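Local coordinates for protein phosphotransferase system, HPr-related proteins (Thermoanaerobacter tengcongensis, PDB 3LE1) that probably serves as the general phosphoryl carrier of the phosphoenolpyruvate-dependent sugar phosphotransferase system, which phosphorylates sugars as they cross the membrane, at residues Val23-Lys28 / Lys75-Leu80; Gly13-Pro18 / Gly49-Gly54. All blocks are in the same frame, centred on the assembly; numbering follows the deposited sequence.

Interaction 1. Residues Val23-Lys28 / Lys75-Leu80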
loop_
_atom_site.group_PDB
_atom_site.type_symbol
_atom_site.label_atom_id
_atom_site.label_comp_id
_atom_site.label_asym_id
_atom_site.label_seq_id
_atom_site.Cartn_x
_atom_site.Cartn_y
_atom_site.Cartn_z
ATOM N N VAL A 23 -0.951 -1.443 6.447
ATOM C CA VAL A 23 -2.317 -1.121 6.839
ATOM C C VAL A 23 -2.301 -0.095 7.963
ATOM O O VAL A 23 -3.136 0.809 8.019
ATOM C CB VAL A 23 -3.068 -2.378 7.319
ATOM C CG1 VAL A 23 -4.369 -2.000 8.012
ATOM C CG2 VAL A 23 -3.331 -3.323 6.155
ATOM N N GLN A 24 -1.331 -0.263 8.851
ATOM C CA GLN A 24 -1.078 0.659 9.937
ATOM C C GLN A 24 -0.839 2.070 9.404
ATOM O O GLN A 24 -1.445 3.028 9.857
ATOM C CB GLN A 24 0.152 0.175 10.709
ATOM N N THR A 25 0.050 2.182 8.428
ATOM C CA THR A 25 0.394 3.475 7.869
ATOM C C THR A 25 -0.790 4.064 7.103
ATOM O O THR A 25 -1.133 5.237 7.284
ATOM C CB THR A 25 1.650 3.366 6.979
ATOM O OG1 THR A 25 2.758 2.939 7.786
ATOM C CG2 THR A 25 1.986 4.695 6.329
ATOM N N ALA A 26 -1.426 3.249 6.264
ATOM C CA ALA A 26 -2.599 3.705 5.518
ATOM C C ALA A 26 -3.656 4.212 6.479
ATOM O O ALA A 26 -4.316 5.223 6.226
ATOM C CB ALA A 26 -3.166 2.579 4.662
ATOM N N SER A 27 -3.808 3.504 7.592
ATOM C CA SER A 27 -4.856 3.816 8.555
ATOM C C SER A 27 -4.587 5.116 9.325
ATOM O O SER A 27 -5.445 5.595 10.047
ATOM C CB SER A 27 -5.066 2.642 9.520
ATOM O OG SER A 27 -5.556 1.486 8.843
ATOM N N LYS A 28 -3.395 5.683 9.177
ATOM C CA LYS A 28 -3.100 6.978 9.791
ATOM C C LYS A 28 -3.830 8.130 9.100
ATOM O O LYS A 28 -3.954 9.221 9.658
ATOM C CB LYS A 28 -1.602 7.257 9.775
ATOM C CG LYS A 28 -0.786 6.253 10.548
ATOM C CD LYS A 28 0.536 6.850 10.971
ATOM C CE LYS A 28 1.439 7.079 9.789
ATOM N NZ LYS A 28 2.855 7.099 10.245
ATOM N N LYS A 75 2.151 9.487 -0.250
ATOM C CA LYS A 75 3.576 9.693 -0.017
ATOM C C LYS A 75 4.081 8.831 1.142
ATOM O O LYS A 75 5.173 8.249 1.079
ATOM C CB LYS A 75 3.876 11.157 0.266
ATOM C CG LYS A 75 5.320 11.380 0.644
ATOM C CD LYS A 75 5.741 12.801 0.428
ATOM N N ALA A 76 3.278 8.737 2.197
ATOM C CA ALA A 76 3.668 7.956 3.368
ATOM C C ALA A 76 3.851 6.478 3.011
ATOM O O ALA A 76 4.760 5.793 3.507
ATOM C CB ALA A 76 2.635 8.110 4.466
ATOM N N LEU A 77 2.983 5.987 2.140
ATOM C CA LEU A 77 3.060 4.595 1.704
ATOM C C LEU A 77 4.236 4.371 0.752
ATOM O O LEU A 77 4.946 3.354 0.837
ATOM C CB LEU A 77 1.739 4.195 1.046
ATOM C CG LEU A 77 0.596 4.113 2.061
ATOM C CD1 LEU A 77 -0.760 4.026 1.369
ATOM C CD2 LEU A 77 0.776 2.962 3.060
ATOM N N VAL A 78 4.447 5.324 -0.148
ATOM C CA VAL A 78 5.567 5.269 -1.075
ATOM C C VAL A 78 6.876 5.200 -0.306
ATOM O O VAL A 78 7.724 4.350 -0.588
ATOM C CB VAL A 78 5.586 6.505 -1.998
ATOM C CG1 VAL A 78 6.961 6.693 -2.650
ATOM C CG2 VAL A 78 4.488 6.401 -3.035
ATOM N N ASP A 79 7.016 6.095 0.668
ATOM C CA ASP A 79 8.177 6.126 1.545
ATOM C C ASP A 79 8.347 4.835 2.344
ATOM O O ASP A 79 9.461 4.354 2.516
ATOM C CB ASP A 79 8.103 7.343 2.480
ATOM C CG ASP A 79 8.232 8.667 1.729
ATOM O OD1 ASP A 79 8.569 8.652 0.529
ATOM O OD2 ASP A 79 8.000 9.732 2.342
ATOM N N LEU A 80 7.250 4.269 2.830
ATOM C CA LEU A 80 7.343 3.019 3.579
ATOM C C LEU A 80 7.873 1.908 2.679
ATOM O O LEU A 80 8.767 1.152 3.057
ATOM C CB LEU A 80 5.981 2.640 4.150
ATOM C CG LEU A 80 5.863 1.533 5.198
ATOM C CD1 LEU A 80 6.575 1.910 6.495
ATOM C CD2 LEU A 80 4.406 1.241 5.469
#
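Thr25 lays its CG2 methyl into the angle between two residues of the facing helix, 3.9 Å from CB of Ala76 and equally far from CD2 of Leu77. The contact joins helices 16-26 and 70-82 in the open-faced beta-sandwich of HPr, in which helices cover an antiparallel sheet. The closest backbone approach lies at the same place, Thr25 CA to Leu77 CA being 6.8 Å. With chi1 at -62°, CG2 is anti to the backbone N and OG1 lies beside it. OG1 donates within its own helix, to O of Leu21, and also meets a methyl: CD2 of Leu80 comes to 3.3 Å from it, the two side chains meeting tip to tip. Thr25 and Leu77 instead pass alongside, pointing opposite ways. Replacing Thr25 by an alanine would probably open a gap facing Ala76 CB, Leu77 CD2 and Leu80 CD2 and leave Leu21 O without its hydroxyl partner, although CB would still touch the two leucines. Nearer the sheet, Leu77 CD2 also reaches the backbone N of Ala26 and stands 4.3 Å from its CB. Both Ala26 and Leu77 touch Ile33 of strand 32-37, which places this flank of the interface over the sheet, while Phe29 packs against Ala76. No hydrogen bond crosses between the segments, so the join rests on van der Waals contact. Further along the 23-28 segment, Val23 O is gripped twice by one residue: Ser27 N donates at 2.8 Å and Ser27 OG lies at 2.6 Å. The two donors come from opposite faces of the carbonyl plane, OG standing 35° out of it.

Interaction 2. Residues Gly13-Pro18 / Gly49-Gly54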
loop_
_atom_site.group_PDB
_atom_site.type_symbol
_atom_site.label_atom_id
_atom_site.label_comp_id
_atom_site.label_asym_id
_atom_site.label_seq_id
_atom_site.Cartn_x
_atom_site.Cartn_y
_atom_site.Cartn_z
ATOM N N GLY A 13 7.086 -9.238 0.329
ATOM C CA GLY A 13 5.996 -8.534 -0.326
ATOM C C GLY A 13 5.081 -7.940 0.733
ATOM O O GLY A 13 5.530 -7.602 1.826
ATOM N N LEU A 14 3.794 -7.823 0.423
ATOM C CA LEU A 14 2.829 -7.343 1.399
ATOM C C LEU A 14 2.245 -8.489 2.222
ATOM O O LEU A 14 1.081 -8.875 2.062
ATOM C CB LEU A 14 1.728 -6.525 0.720
ATOM C CG LEU A 14 2.204 -5.235 0.052
ATOM C CD1 LEU A 14 1.013 -4.386 -0.363
ATOM C CD2 LEU A 14 3.117 -4.446 0.991
ATOM N N HIS A 15 3.077 -9.034 3.103
ATOM C CA HIS A 15 2.675 -10.113 3.993
ATOM C C HIS A 15 3.272 -9.888 5.372
ATOM O O HIS A 15 4.251 -9.161 5.510
ATOM C CB HIS A 15 3.149 -11.456 3.438
ATOM C CG HIS A 15 2.450 -11.864 2.181
ATOM N ND1 HIS A 15 2.907 -11.517 0.929
ATOM C CD2 HIS A 15 1.321 -12.588 1.981
ATOM C CE1 HIS A 15 2.091 -12.006 0.010
ATOM N NE2 HIS A 15 1.118 -12.657 0.624
ATOM N N ALA A 16 2.682 -10.508 6.388
ATOM C CA ALA A 16 3.248 -10.454 7.735
ATOM C C ALA A 16 3.543 -9.023 8.169
ATOM O O ALA A 16 2.732 -8.122 7.941
ATOM C CB ALA A 16 4.512 -11.313 7.822
ATOM N N ARG A 17 4.699 -8.810 8.789
ATOM C CA ARG A 17 5.020 -7.497 9.348
ATOM C C ARG A 17 4.758 -6.322 8.398
ATOM O O ARG A 17 3.990 -5.416 8.736
ATOM C CB ARG A 17 6.455 -7.436 9.888
ATOM C CG ARG A 17 6.783 -6.060 10.444
ATOM C CD ARG A 17 7.933 -6.077 11.432
ATOM N NE ARG A 17 7.856 -4.930 12.336
ATOM C CZ ARG A 17 8.351 -3.727 12.064
ATOM N NH1 ARG A 17 8.954 -3.506 10.906
ATOM N NH2 ARG A 17 8.240 -2.741 12.949
ATOM N N PRO A 18 5.412 -6.314 7.223
ATOM C CA PRO A 18 5.157 -5.248 6.249
ATOM C C PRO A 18 3.666 -5.028 5.973
ATOM O O PRO A 18 3.224 -3.881 5.963
ATOM C CB PRO A 18 5.888 -5.742 5.002
ATOM C CG PRO A 18 7.039 -6.544 5.549
ATOM C CD PRO A 18 6.510 -7.201 6.794
ATOM N N GLY A 49 -8.124 -7.744 2.658
ATOM C CA GLY A 49 -7.976 -7.291 1.285
ATOM C C GLY A 49 -6.534 -7.372 0.809
ATOM O O GLY A 49 -6.252 -7.912 -0.252
ATOM N N ILE A 50 -5.621 -6.819 1.598
ATOM C CA ILE A 50 -4.198 -6.934 1.302
ATOM C C ILE A 50 -3.810 -8.397 1.062
ATOM O O ILE A 50 -3.181 -8.723 0.054
ATOM C CB ILE A 50 -3.338 -6.300 2.425
ATOM C CG1 ILE A 50 -3.660 -4.805 2.545
ATOM C CG2 ILE A 50 -1.850 -6.504 2.161
ATOM C CD1 ILE A 50 -3.325 -4.009 1.293
ATOM N N MET A 51 -4.218 -9.277 1.972
ATOM C CA MET A 51 -3.930 -10.702 1.836
ATOM C C MET A 51 -4.464 -11.254 0.526
ATOM O O MET A 51 -3.754 -11.959 -0.200
ATOM C CB MET A 51 -4.551 -11.484 2.986
ATOM C CG MET A 51 -4.018 -11.110 4.351
ATOM S SD MET A 51 -2.364 -11.745 4.633
ATOM C CE MET A 51 -1.353 -10.626 3.660
ATOM N N SER A 52 -5.723 -10.931 0.236
ATOM C CA SER A 52 -6.383 -11.387 -0.985
ATOM C C SER A 52 -5.582 -10.989 -2.211
ATOM O O SER A 52 -5.504 -11.728 -3.192
ATOM C CB SER A 52 -7.780 -10.776 -1.095
ATOM O OG SER A 52 -7.742 -9.537 -1.789
ATOM N N LEU A 53 -4.985 -9.808 -2.152
ATOM C CA LEU A 53 -4.284 -9.255 -3.298
ATOM C C LEU A 53 -3.035 -10.073 -3.682
ATOM O O LEU A 53 -2.677 -10.139 -4.855
ATOM C CB LEU A 53 -3.942 -7.794 -3.017
ATOM C CG LEU A 53 -4.092 -6.780 -4.152
ATOM C CD1 LEU A 53 -2.764 -6.236 -4.583
ATOM C CD2 LEU A 53 -4.850 -7.347 -5.350
ATOM N N GLY A 54 -2.390 -10.698 -2.697
ATOM C CA GLY A 54 -1.234 -11.542 -2.950
ATOM C C GLY A 54 -0.094 -10.800 -3.624
ATOM O O GLY A 54 0.328 -11.139 -4.735
HETATM O O HOH W 1 -0.345 -9.656 -0.313
#
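Leu14 faces Ile50, and His15 faces Met51, with a CA to CA separation of 7.0 Å in each pair, so the segment leading into helix 16-26 runs beside helix 47-53. An inverse gamma turn is centred on Leu14, with a weak bond from His15 N to Gly13 O. The segment Gly-Leu-His-Ala-Arg-Pro carries the HPr histidine signature, and His15 is probably the phosphorylated residue, as in other HPr proteins. Four side chains, those of Leu14, His15, Ile50 and Met51, make most of the contact. Ile50 directs CG2 at Leu14, coming within 3.9 Å of its CB and 3.8 Å of its O. Both residues also pack on Phe22 of helix 16-26, so this apolar side of the contact continues into the core. Met51 bends twice, and the second bend, chi3 76°, turns CE back toward the 13-18 segment. There the methyl sits 3.4 Å from Leu14 O and 3.7 Å from His15 CD2, its chain crossing the imidazole obliquely. The ring's rotation is held at another corner, where ND1 is hydrogen-bonded to Thr12 O, just before the segment. A further contact comes from Gly54, the first residue beyond the helix to leave helical geometry, with phi 59°; its C lies a long 4.4 Å from His15 CE1. The backbone of Leu14 is also hydrogen-bonded to Val55, the residue that follows Gly54. No direct hydrogen bond links the segments themselves, but one water does. It rests over one face of the His15 ring, offset toward the rim, and donates to both backbones, at 2.9 Å to Leu14 O and 3.0 Å to Ile50 O.

Overall arrangement
Along the chain the segments come in the order 13-18, 23-28, 49-54 and 75-80, so the two contacts alternate and cross. Interaction 2 closes first, over an intervening 30 residues that hold most of helix 16-26 and strands 32-37 and 40-43. Interaction 1 opens inside that span and closes later, after helix 47-53 and strand 60-66 have been added. Helix 16-26 is common to both: its start, with the turn before it, meets helix 47-53, and its end meets helix 70-82. With centres 14 Å apart, the contacts still touch, Val23 CG2 lying 3.9 Å from Ile50 CG1, which links all three helices through the shared one.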